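Putative mandelate racemase/muconate lactonizing enzyme (Bordetella bronchiseptica, PDB 3DDM) belongs to the enolase superfamily, pairing a mandelate racemase/muconate lactonizing enzyme type N-terminal domain with a TIM-barrel-like C-terminal domain. Local coordinates at residues D181-R193 with R216-D228. The protein carries 1 engineered substitution. Residues are numbered along the deposited sequence; the frame is centred on the assembly and turned at random.
Sequences DDARDVRNALHVR and RQMAQRLGPAQLD
Val186 and Ala189 of helix 182-196 meet Met218, Leu222 and Ala225 on and just beyond helix 212-222. These are successive outer helices of the TIM-barrel-like domain, joined through barrel strand 202-205. Their short segments run nearly parallel, 28° apart, with axes 10.1 Å apart at closest approach.

The tight part is the apolar seam. Met218 is bent at chi2 and chi3, which swings its methyl back onto Val186; CE lies 3.5 Å from Val186 CG1. The two side chains cross at about a right angle. Val186 CG1 stands anti to its carbonyl carbon (chi1 -64°) and also touches Arg221 CB. One step further along, Leu222 CD2 sits 3.5 Å from Ala189 CB. The small side chains of Ala189 and Ala225 meet directly, CB to CB at 4.1 Å.

The outer side is more exposed to solvent. Leu190 CD2 rests against the CG and CB corner of exposed Pro224, 3.5 Å from CG. Near the start of helix 182-196, Asp182 OD2 lies 3.3 Å from Met218 SD and near the amide of exposed Gln217. The guanidinium of Arg221 spreads more loosely beside Val186 and Ala183. Its NH1 is 4.0 Å from Asp182 OD2, but no N-H points at that oxygen, so only a general charge attraction is likely. The salt bridge of Asp182 is instead made by OD1, with Arg214.

At the other end, buried Arg193 bonds to the backbone after helix 212-222. Its NH2 makes weak bonds to Ala225 O and Gln226 O, while NH1 reaches Thr200 O. Arg193 NE gives the straightest bond, 2.7 Å to Ala225 O at 166°, with that oxygen in the guanidinium plane.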
ATOM      1  N   ASP A 181      -1.670  -5.174  27.910  1.00 67.15           N
ATOM      2  CA  ASP A 181      -1.608  -4.758  29.308  1.00 66.59           C
ATOM      3  C   ASP A 181      -0.263  -5.089  29.957  1.00 65.94           C
ATOM      4  O   ASP A 181       0.073  -6.252  30.149  1.00 66.19           O
ATOM      5  CB  ASP A 181      -2.733  -5.437  30.095  1.00 68.44           C
ATOM      6  CG  ASP A 181      -2.704  -5.092  31.572  1.00 72.05           C
ATOM      7  OD1 ASP A 181      -3.108  -3.966  31.934  1.00 74.65           O
ATOM      8  OD2 ASP A 181      -2.263  -5.941  32.376  1.00 73.49           O
ATOM      9  N   ASP A 182       0.486  -4.052  30.312  1.00 66.43           N
ATOM     10  CA  ASP A 182       1.798  -4.188  30.937  1.00 67.50           C
ATOM     11  C   ASP A 182       1.922  -5.189  32.085  1.00 67.63           C
ATOM     12  O   ASP A 182       2.772  -6.075  32.054  1.00 67.88           O
ATOM     13  CB  ASP A 182       2.269  -2.824  31.438  1.00 68.47           C
ATOM     14  CG  ASP A 182       2.743  -1.923  30.320  1.00 70.29           C
ATOM     15  OD1 ASP A 182       1.995  -1.741  29.333  1.00 70.44           O
ATOM     16  OD2 ASP A 182       3.869  -1.394  30.436  1.00 71.38           O
ATOM     17  N   ALA A 183       1.085  -5.035  33.103  1.00 67.98           N
ATOM     18  CA  ALA A 183       1.143  -5.906  34.270  1.00 67.88           C
ATOM     19  C   ALA A 183       0.790  -7.356  33.985  1.00 67.93           C
ATOM     20  O   ALA A 183       1.452  -8.273  34.478  1.00 65.58           O
ATOM     21  CB  ALA A 183       0.233  -5.362  35.359  1.00 68.52           C
ATOM     22  N   ARG A 184      -0.261  -7.551  33.195  1.00 68.54           N
ATOM     23  CA  ARG A 184      -0.723  -8.885  32.847  1.00 69.58           C
ATOM     24  C   ARG A 184       0.344  -9.600  32.025  1.00 69.41           C
ATOM     25  O   ARG A 184       0.601 -10.786  32.232  1.00 69.66           O
ATOM     26  CB  ARG A 184      -2.027  -8.801  32.047  1.00 71.25           C
ATOM     27  CG  ARG A 184      -2.908 -10.028  32.157  1.00 73.75           C
ATOM     28  CD  ARG A 184      -4.038 -10.000  31.138  1.00 78.31           C
ATOM     29  NE  ARG A 184      -5.075 -10.980  31.454  1.00 82.62           N
ATOM     30  CZ  ARG A 184      -4.869 -12.292  31.571  1.00 85.70           C
ATOM     31  NH1 ARG A 184      -3.656 -12.808  31.393  1.00 86.38           N
ATOM     32  NH2 ARG A 184      -5.879 -13.093  31.891  1.00 86.67           N
ATOM     33  N   ASP A 185       0.967  -8.872  31.102  1.00 68.75           N
ATOM     34  CA  ASP A 185       2.000  -9.442  30.246  1.00 67.66           C
ATOM     35  C   ASP A 185       3.198  -9.987  31.015  1.00 65.98           C
ATOM     36  O   ASP A 185       3.682 -11.073  30.721  1.00 66.25           O
ATOM     37  CB  ASP A 185       2.480  -8.412  29.218  1.00 69.37           C
ATOM     38  CG  ASP A 185       1.469  -8.172  28.104  1.00 70.56           C
ATOM     39  OD1 ASP A 185       0.684  -9.094  27.787  1.00 72.06           O
ATOM     40  OD2 ASP A 185       1.477  -7.062  27.529  1.00 71.82           O
ATOM     41  N   VAL A 186       3.689  -9.235  31.990  1.00 65.46           N
ATOM     42  CA  VAL A 186       4.828  -9.705  32.768  1.00 65.13           C
ATOM     43  C   VAL A 186       4.389 -10.861  33.649  1.00 64.53           C
ATOM     44  O   VAL A 186       5.204 -11.689  34.041  1.00 65.38           O
ATOM     45  CB  VAL A 186       5.429  -8.595  33.665  1.00 65.17           C
ATOM     46  CG1 VAL A 186       5.998  -7.474  32.803  1.00 66.01           C
ATOM     47  CG2 VAL A 186       4.367  -8.061  34.614  1.00 66.57           C
ATOM     48  N   ARG A 187       3.099 -10.914  33.965  1.00 63.63           N
ATOM     49  CA  ARG A 187       2.584 -12.003  34.785  1.00 63.14           C
ATOM     50  C   ARG A 187       2.609 -13.260  33.927  1.00 62.06           C
ATOM     51  O   ARG A 187       3.136 -14.297  34.343  1.00 61.49           O
ATOM     52  CB  ARG A 187       1.147 -11.722  35.243  1.00 64.73           C
ATOM     53  CG  ARG A 187       0.971 -11.713  36.761  1.00 66.15           C
ATOM     54  CD  ARG A 187      -0.486 -11.927  37.154  1.00 69.70           C
ATOM     55  NE  ARG A 187      -1.395 -10.993  36.488  1.00 71.56           N
ATOM     56  CZ  ARG A 187      -1.402  -9.676  36.679  1.00 71.23           C
ATOM     57  NH1 ARG A 187      -0.543  -9.115  37.525  1.00 70.23           N
ATOM     58  NH2 ARG A 187      -2.271  -8.920  36.022  1.00 70.63           N
ATOM     59  N   ASN A 188       2.038 -13.152  32.725  1.00 60.63           N
ATOM     60  CA  ASN A 188       1.990 -14.259  31.777  1.00 59.46           C
ATOM     61  C   ASN A 188       3.394 -14.755  31.479  1.00 58.75           C
ATOM     62  O   ASN A 188       3.681 -15.944  31.596  1.00 58.37           O
ATOM     63  CB  ASN A 188       1.338 -13.828  30.462  1.00 60.29           C
ATOM     64  CG  ASN A 188      -0.148 -13.568  30.600  1.00 62.31           C
ATOM     65  OD1 ASN A 188      -0.786 -14.025  31.555  1.00 63.38           O
ATOM     66  ND2 ASN A 188      -0.717 -12.846  29.630  1.00 61.07           N
ATOM     67  N   ALA A 189       4.264 -13.831  31.089  1.00 58.04           N
ATOM     68  CA  ALA A 189       5.643 -14.161  30.761  1.00 59.04           C
ATOM     69  C   ALA A 189       6.298 -15.013  31.836  1.00 59.57           C
ATOM     70  O   ALA A 189       6.815 -16.088  31.552  1.00 60.13           O
ATOM     71  CB  ALA A 189       6.450 -12.885  30.544  1.00 57.74           C
ATOM     72  N   LEU A 190       6.264 -14.531  33.072  1.00 61.49           N
ATOM     73  CA  LEU A 190       6.874 -15.240  34.187  1.00 62.72           C
ATOM     74  C   LEU A 190       6.131 -16.524  34.550  1.00 64.26           C
ATOM     75  O   LEU A 190       6.753 -17.539  34.871  1.00 64.19           O
ATOM     76  CB  LEU A 190       6.963 -14.321  35.412  1.00 61.40           C
ATOM     77  CG  LEU A 190       7.720 -12.998  35.220  1.00 62.11           C
ATOM     78  CD1 LEU A 190       7.746 -12.246  36.532  1.00 61.17           C
ATOM     79  CD2 LEU A 190       9.141 -13.247  34.729  1.00 61.47           C
ATOM     80  N   HIS A 191       4.805 -16.485  34.496  1.00 65.71           N
ATOM     81  CA  HIS A 191       4.012 -17.661  34.827  1.00 67.39           C
ATOM     82  C   HIS A 191       4.348 -18.820  33.872  1.00 66.57           C
ATOM     83  O   HIS A 191       4.660 -19.934  34.306  1.00 67.15           O
ATOM     84  CB  HIS A 191       2.520 -17.320  34.759  1.00 70.69           C
ATOM     85  CG  HIS A 191       1.625 -18.431  35.212  1.00 75.76           C
ATOM     86  ND1 HIS A 191       1.641 -18.919  36.502  1.00 77.24           N
ATOM     87  CD2 HIS A 191       0.713 -19.174  34.539  1.00 77.75           C
ATOM     88  CE1 HIS A 191       0.778 -19.915  36.605  1.00 78.40           C
ATOM     89  NE2 HIS A 191       0.202 -20.090  35.428  1.00 79.11           N
ATOM     90  N   VAL A 192       4.296 -18.549  32.573  1.00 64.15           N
ATOM     91  CA  VAL A 192       4.601 -19.560  31.572  1.00 61.59           C
ATOM     92  C   VAL A 192       6.037 -20.065  31.701  1.00 61.42           C
ATOM     93  O   VAL A 192       6.326 -21.203  31.346  1.00 61.60           O
ATOM     94  CB  VAL A 192       4.392 -19.009  30.150  1.00 60.47           C
ATOM     95  CG1 VAL A 192       4.744 -20.066  29.118  1.00 60.41           C
ATOM     96  CG2 VAL A 192       2.956 -18.559  29.979  1.00 58.17           C
ATOM     97  N   ARG A 193       6.939 -19.223  32.196  1.00 61.45           N
ATOM     98  CA  ARG A 193       8.326 -19.644  32.358  1.00 62.12           C
ATOM     99  C   ARG A 193       8.407 -20.670  33.476  1.00 64.33           C
ATOM    100  O   ARG A 193       9.134 -21.658  33.373  1.00 64.33           O
ATOM    101  CB  ARG A 193       9.230 -18.454  32.684  1.00 60.06           C
ATOM    102  CG  ARG A 193      10.634 -18.854  33.145  1.00 57.94           C
ATOM    103  CD  ARG A 193      11.286 -19.852  32.198  1.00 56.80           C
ATOM    104  NE  ARG A 193      11.703 -19.243  30.941  1.00 57.36           N
ATOM    105  CZ  ARG A 193      11.992 -19.932  29.841  1.00 57.44           C
ATOM    106  NH1 ARG A 193      11.901 -21.255  29.850  1.00 59.00           N
ATOM    107  NH2 ARG A 193      12.376 -19.305  28.735  1.00 56.68           N
ATOM    108  N   ARG A 216      11.647  -0.126  26.693  1.00 49.93           N
ATOM    109  CA  ARG A 216      12.789  -0.188  27.603  1.00 52.53           C
ATOM    110  C   ARG A 216      12.292  -0.741  28.931  1.00 52.98           C
ATOM    111  O   ARG A 216      12.851  -1.695  29.474  1.00 52.39           O
ATOM    112  CB  ARG A 216      13.385   1.205  27.840  1.00 54.10           C
ATOM    113  CG  ARG A 216      14.224   1.771  26.708  1.00 57.69           C
ATOM    114  CD  ARG A 216      14.794   3.147  27.099  1.00 62.21           C
ATOM    115  NE  ARG A 216      15.615   3.082  28.312  1.00 65.19           N
ATOM    116  CZ  ARG A 216      16.939   2.942  28.331  1.00 65.25           C
ATOM    117  NH1 ARG A 216      17.625   2.858  27.197  1.00 67.84           N
ATOM    118  NH2 ARG A 216      17.581   2.867  29.487  1.00 64.23           N
ATOM    119  N   GLN A 217      11.228  -0.127  29.437  1.00 53.15           N
ATOM    120  CA  GLN A 217      10.619  -0.529  30.697  1.00 53.53           C
ATOM    121  C   GLN A 217      10.203  -2.000  30.686  1.00 52.96           C
ATOM    122  O   GLN A 217      10.580  -2.759  31.578  1.00 53.19           O
ATOM    123  CB  GLN A 217       9.398   0.339  30.973  1.00 55.14           C
ATOM    124  CG  GLN A 217       8.662  -0.017  32.232  1.00 60.92           C
ATOM    125  CD  GLN A 217       7.247   0.527  32.229  1.00 65.83           C
ATOM    126  OE1 GLN A 217       7.032   1.744  32.196  1.00 66.26           O
ATOM    127  NE2 GLN A 217       6.269  -0.379  32.249  1.00 68.10           N
ATOM    128  N   MET A 218       9.430  -2.404  29.678  1.00 51.64           N
ATOM    129  CA  MET A 218       8.974  -3.789  29.590  1.00 48.57           C
ATOM    130  C   MET A 218      10.103  -4.784  29.331  1.00 48.55           C
ATOM    131  O   MET A 218      10.144  -5.847  29.948  1.00 47.68           O
ATOM    132  CB  MET A 218       7.905  -3.935  28.507  1.00 45.36           C
ATOM    133  CG  MET A 218       6.548  -3.371  28.878  1.00 42.25           C
ATOM    134  SD  MET A 218       5.801  -4.121  30.342  1.00 40.53           S
ATOM    135  CE  MET A 218       5.499  -5.798  29.750  1.00 39.81           C
ATOM    136  N   ALA A 219      11.019  -4.450  28.427  1.00 48.20           N
ATOM    137  CA  ALA A 219      12.123  -5.357  28.130  1.00 48.98           C
ATOM    138  C   ALA A 219      12.878  -5.686  29.412  1.00 50.73           C
ATOM    139  O   ALA A 219      13.474  -6.752  29.541  1.00 51.25           O
ATOM    140  CB  ALA A 219      13.056  -4.731  27.119  1.00 48.30           C
ATOM    141  N   GLN A 220      12.839  -4.757  30.363  1.00 53.23           N
ATOM    142  CA  GLN A 220      13.507  -4.919  31.654  1.00 54.33           C
ATOM    143  C   GLN A 220      12.713  -5.873  32.551  1.00 53.85           C
ATOM    144  O   GLN A 220      13.264  -6.826  33.105  1.00 53.34           O
ATOM    145  CB  GLN A 220      13.625  -3.561  32.350  1.00 57.71           C
ATOM    146  CG  GLN A 220      15.026  -3.192  32.816  1.00 62.34           C
ATOM    147  CD  GLN A 220      15.924  -2.728  31.682  1.00 65.51           C
ATOM    148  OE1 GLN A 220      15.646  -1.720  31.020  1.00 66.52           O
ATOM    149  NE2 GLN A 220      17.013  -3.456  31.457  1.00 66.81           N
ATOM    150  N   ARG A 221      11.418  -5.596  32.686  1.00 52.30           N
ATOM    151  CA  ARG A 221      10.510  -6.397  33.497  1.00 51.43           C
ATOM    152  C   ARG A 221      10.338  -7.825  32.966  1.00 51.92           C
ATOM    153  O   ARG A 221       9.946  -8.720  33.711  1.00 52.11           O
ATOM    154  CB  ARG A 221       9.146  -5.705  33.574  1.00 51.97           C
ATOM    155  CG  ARG A 221       9.216  -4.316  34.195  1.00 53.65           C
ATOM    156  CD  ARG A 221       7.930  -3.519  34.005  1.00 55.01           C
ATOM    157  NE  ARG A 221       6.796  -4.080  34.733  1.00 55.96           N
ATOM    158  CZ  ARG A 221       5.583  -3.535  34.740  1.00 57.32           C
ATOM    159  NH1 ARG A 221       5.359  -2.419  34.058  1.00 57.36           N
ATOM    160  NH2 ARG A 221       4.595  -4.100  35.428  1.00 56.73           N
ATOM    161  N   LEU A 222      10.625  -8.038  31.685  1.00 51.31           N
ATOM    162  CA  LEU A 222      10.505  -9.368  31.098  1.00 51.54           C
ATOM    163  C   LEU A 222      11.776 -10.176  31.330  1.00 52.62           C
ATOM    164  O   LEU A 222      11.743 -11.404  31.336  1.00 54.32           O
ATOM    165  CB  LEU A 222      10.237  -9.285  29.590  1.00 50.11           C
ATOM    166  CG  LEU A 222       8.863  -8.802  29.117  1.00 49.74           C
ATOM    167  CD1 LEU A 222       8.870  -8.705  27.606  1.00 49.24           C
ATOM    168  CD2 LEU A 222       7.777  -9.753  29.584  1.00 47.94           C
ATOM    169  N   GLY A 223      12.893  -9.476  31.518  1.00 53.20           N
ATOM    170  CA  GLY A 223      14.177 -10.125  31.736  1.00 52.98           C
ATOM    171  C   GLY A 223      14.134 -11.461  32.457  1.00 53.23           C
ATOM    172  O   GLY A 223      14.668 -12.445  31.953  1.00 52.33           O
ATOM    173  N   PRO A 224      13.512 -11.531  33.646  1.00 54.22           N
ATOM    174  CA  PRO A 224      13.416 -12.775  34.419  1.00 55.01           C
ATOM    175  C   PRO A 224      12.749 -13.968  33.720  1.00 55.41           C
ATOM    176  O   PRO A 224      12.899 -15.110  34.164  1.00 56.03           O
ATOM    177  CB  PRO A 224      12.671 -12.339  35.681  1.00 53.57           C
ATOM    178  CG  PRO A 224      11.903 -11.145  35.238  1.00 54.53           C
ATOM    179  CD  PRO A 224      12.896 -10.419  34.384  1.00 53.31           C
ATOM    180  N   ALA A 225      12.019 -13.711  32.637  1.00 55.23           N
ATOM    181  CA  ALA A 225      11.364 -14.783  31.900  1.00 54.91           C
ATOM    182  C   ALA A 225      12.384 -15.503  31.022  1.00 56.26           C
ATOM    183  O   ALA A 225      12.102 -16.564  30.468  1.00 57.79           O
ATOM    184  CB  ALA A 225      10.247 -14.228  31.047  1.00 54.54           C
ATOM    185  N   GLN A 226      13.574 -14.920  30.898  1.00 55.93           N
ATOM    186  CA  GLN A 226      14.641 -15.506  30.090  1.00 56.23           C
ATOM    187  C   GLN A 226      14.192 -15.797  28.653  1.00 54.62           C
ATOM    188  O   GLN A 226      14.361 -16.908  28.149  1.00 55.09           O
ATOM    189  CB  GLN A 226      15.144 -16.789  30.754  1.00 58.19           C
ATOM    190  CG  GLN A 226      15.750 -16.570  32.135  1.00 62.22           C
ATOM    191  CD  GLN A 226      16.971 -15.651  32.107  1.00 64.17           C
ATOM    192  OE1 GLN A 226      17.939 -15.907  31.393  1.00 64.74           O
ATOM    193  NE2 GLN A 226      16.928 -14.580  32.896  1.00 65.55           N
ATOM    194  N   LEU A 227      13.631 -14.787  27.997  1.00 52.22           N
ATOM    195  CA  LEU A 227      13.149 -14.930  26.629  1.00 49.95           C
ATOM    196  C   LEU A 227      14.291 -15.071  25.627  1.00 48.46           C
ATOM    197  O   LEU A 227      15.381 -14.558  25.851  1.00 49.07           O
ATOM    198  CB  LEU A 227      12.285 -13.724  26.257  1.00 49.11           C
ATOM    199  CG  LEU A 227      11.105 -13.435  27.189  1.00 50.33           C
ATOM    200  CD1 LEU A 227      10.352 -12.228  26.672  1.00 51.28           C
ATOM    201  CD2 LEU A 227      10.174 -14.638  27.265  1.00 49.80           C
ATOM    202  N   ASP A 228      14.038 -15.775  24.529  1.00 47.21           N
ATOM    203  CA  ASP A 228      15.044 -15.956  23.490  1.00 46.08           C
ATOM    204  C   ASP A 228      15.113 -14.704  22.635  1.00 45.43           C
ATOM    205  O   ASP A 228      16.141 -14.418  22.024  1.00 43.61           O
ATOM    206  CB  ASP A 228      14.701 -17.158  22.608  1.00 48.00           C
ATOM    207  CG  ASP A 228      15.251 -18.461  23.153  1.00 49.54           C
ATOM    208  OD1 ASP A 228      15.216 -18.649  24.396  1.00 52.12           O
ATOM    209  OD2 ASP A 228      15.703 -19.297  22.337  1.00 47.80           O
TER